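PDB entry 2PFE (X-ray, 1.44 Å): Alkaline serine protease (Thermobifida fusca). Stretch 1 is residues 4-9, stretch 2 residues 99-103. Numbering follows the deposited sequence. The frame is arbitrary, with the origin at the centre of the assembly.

Stretch 1, residues 4-9: IGGNPY
Stretch 2 99-103: RSGAT

How do the two backbones run? A weakly bonded strand around Ile4 and Gly5, begun earlier in the chain, accompanies a type II beta turn from Ile4 to Asn7, closed by the hydrogen bond from Asn7 N to Ile4 O at 3.2 Å. Gly5 (phi/psi -60/138) and Gly6 (96/-14) occupy its corners; Asn7 (-83/153) then leads into strand at Pro8 (-73/154) and Tyr9 (-139/157). Stretch 2 is extended through Arg99 (-122/154), Ser100 (-122/136) and Gly101 (-159/162), then bends at Ala102 (-69/-25) and Thr103 (-91/-45). The touching parts run nearly parallel, 18° apart, with Gly6 CA 4.1 Å from Gly101 CA and Pro8 CA 5.2 Å from Ala102 CA.

Does a hydrogen bond join them? None does. Gly6 O comes within 3.2 Å of Ala102 N, but the angle is poor, and the same oxygen lies 3.3 Å from Gly101 C. The two stretches touch by packing, burying 189 Å² in all.

Why do glycines suit this contact? The positive phi of Gly6 would jam a CB against the preceding carbonyl oxygen, and that CB would also fall 2.0 Å from Ser100 OG. Without it, Gly6 CA approaches Ser100 OG to 3.4 Å. At Gly101 a CB would point away from stretch 1 and clash with Arg99 NH2, at 2.6 Å.

Which side chains meet? Ser100 points toward stretch 1 with chi1 t (-178°), its OG hydrogen-bonded elsewhere in the structure. Ala102 also points toward stretch 1, and its CB meets Pro8 CB at 3.7 Å in an apolar contact; the proline ring is C-gamma endo. Asn7 (chi1 m, chi2 -9°) and Tyr9 (chi1 p, chi2 100°) point away, as does Thr103 (chi1 m). Ile4 (m, t) and Arg99 (chi1 p, chi2 148°, chi3 m, chi4 -89°) make no contact across the stretches.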

# COMPACT_ATOMS: atom_id res chain seq x y z
N ILE A 4 10.47 4.21 -2.22
CA ILE A 4 10.54 3.44 -0.98
C ILE A 4 9.12 3.31 -0.38
O ILE A 4 8.40 4.31 -0.18
CB ILE A 4 11.59 4.03 0.03
CG1 ILE A 4 13.00 3.94 -0.57
CG2 ILE A 4 11.54 3.30 1.37
CD1 ILE A 4 14.08 4.54 0.27
N GLY A 5 8.73 2.08 -0.08
CA GLY A 5 7.39 1.87 0.46
C GLY A 5 7.21 2.63 1.76
O GLY A 5 8.10 2.63 2.62
N GLY A 6 6.04 3.25 1.93
CA GLY A 6 5.76 4.02 3.15
C GLY A 6 6.03 5.51 3.03
O GLY A 6 5.60 6.29 3.87
N ASN A 7 6.75 5.90 1.99
CA ASN A 7 7.01 7.30 1.74
C ASN A 7 5.83 7.96 1.02
O ASN A 7 5.09 7.29 0.28
CB ASN A 7 8.30 7.46 0.93
CG ASN A 7 9.55 7.30 1.76
OD1 ASN A 7 9.51 7.23 2.99
ND2 ASN A 7 10.70 7.27 1.07
N PRO A 8 5.67 9.27 1.21
CA PRO A 8 4.55 9.97 0.59
C PRO A 8 4.66 10.18 -0.91
O PRO A 8 5.77 10.25 -1.48
CB PRO A 8 4.56 11.35 1.28
CG PRO A 8 5.97 11.55 1.70
CD PRO A 8 6.50 10.17 2.03
N TYR A 9 3.49 10.30 -1.54
CA TYR A 9 3.36 10.86 -2.88
C TYR A 9 2.11 11.76 -2.96
O TYR A 9 1.19 11.62 -2.15
CB TYR A 9 3.38 9.76 -3.96
CG TYR A 9 2.14 8.89 -4.05
CD1 TYR A 9 1.16 9.11 -5.02
CD2 TYR A 9 1.97 7.80 -3.18
CE1 TYR A 9 0.03 8.29 -5.12
CE2 TYR A 9 0.86 6.97 -3.28
CZ TYR A 9 -0.12 7.22 -4.23
OH TYR A 9 -1.25 6.42 -4.34
N ARG A 99 2.64 -2.12 9.21
CA ARG A 99 2.45 -1.22 8.08
C ARG A 99 3.33 0.02 8.20
O ARG A 99 3.72 0.43 9.31
CB ARG A 99 0.98 -0.80 7.93
CG ARG A 99 0.29 -0.26 9.19
CD ARG A 99 -0.77 0.80 8.86
NE ARG A 99 -0.12 1.98 8.31
CZ ARG A 99 0.34 2.99 9.05
NH1 ARG A 99 0.12 3.02 10.36
NH2 ARG A 99 1.01 3.98 8.48
N SER A 100 3.65 0.58 7.04
CA SER A 100 4.42 1.81 6.95
C SER A 100 3.64 2.87 6.19
O SER A 100 3.05 2.58 5.16
CB SER A 100 5.75 1.54 6.24
OG SER A 100 6.56 2.71 6.15
N GLY A 101 3.64 4.10 6.69
CA GLY A 101 2.97 5.19 5.98
C GLY A 101 3.46 6.56 6.38
O GLY A 101 4.08 6.72 7.43
N ALA A 102 3.18 7.54 5.53
CA ALA A 102 3.79 8.87 5.65
C ALA A 102 3.35 9.65 6.87
O ALA A 102 4.06 10.55 7.33
CB ALA A 102 3.52 9.68 4.40
N THR A 103 2.16 9.34 7.38
CA THR A 103 1.61 10.11 8.48
C THR A 103 2.00 9.55 9.85
O THR A 103 2.40 10.31 10.75
CB THR A 103 0.10 10.27 8.36
OG1 THR A 103 -0.19 10.95 7.14
CG2 THR A 103 -0.46 11.11 9.49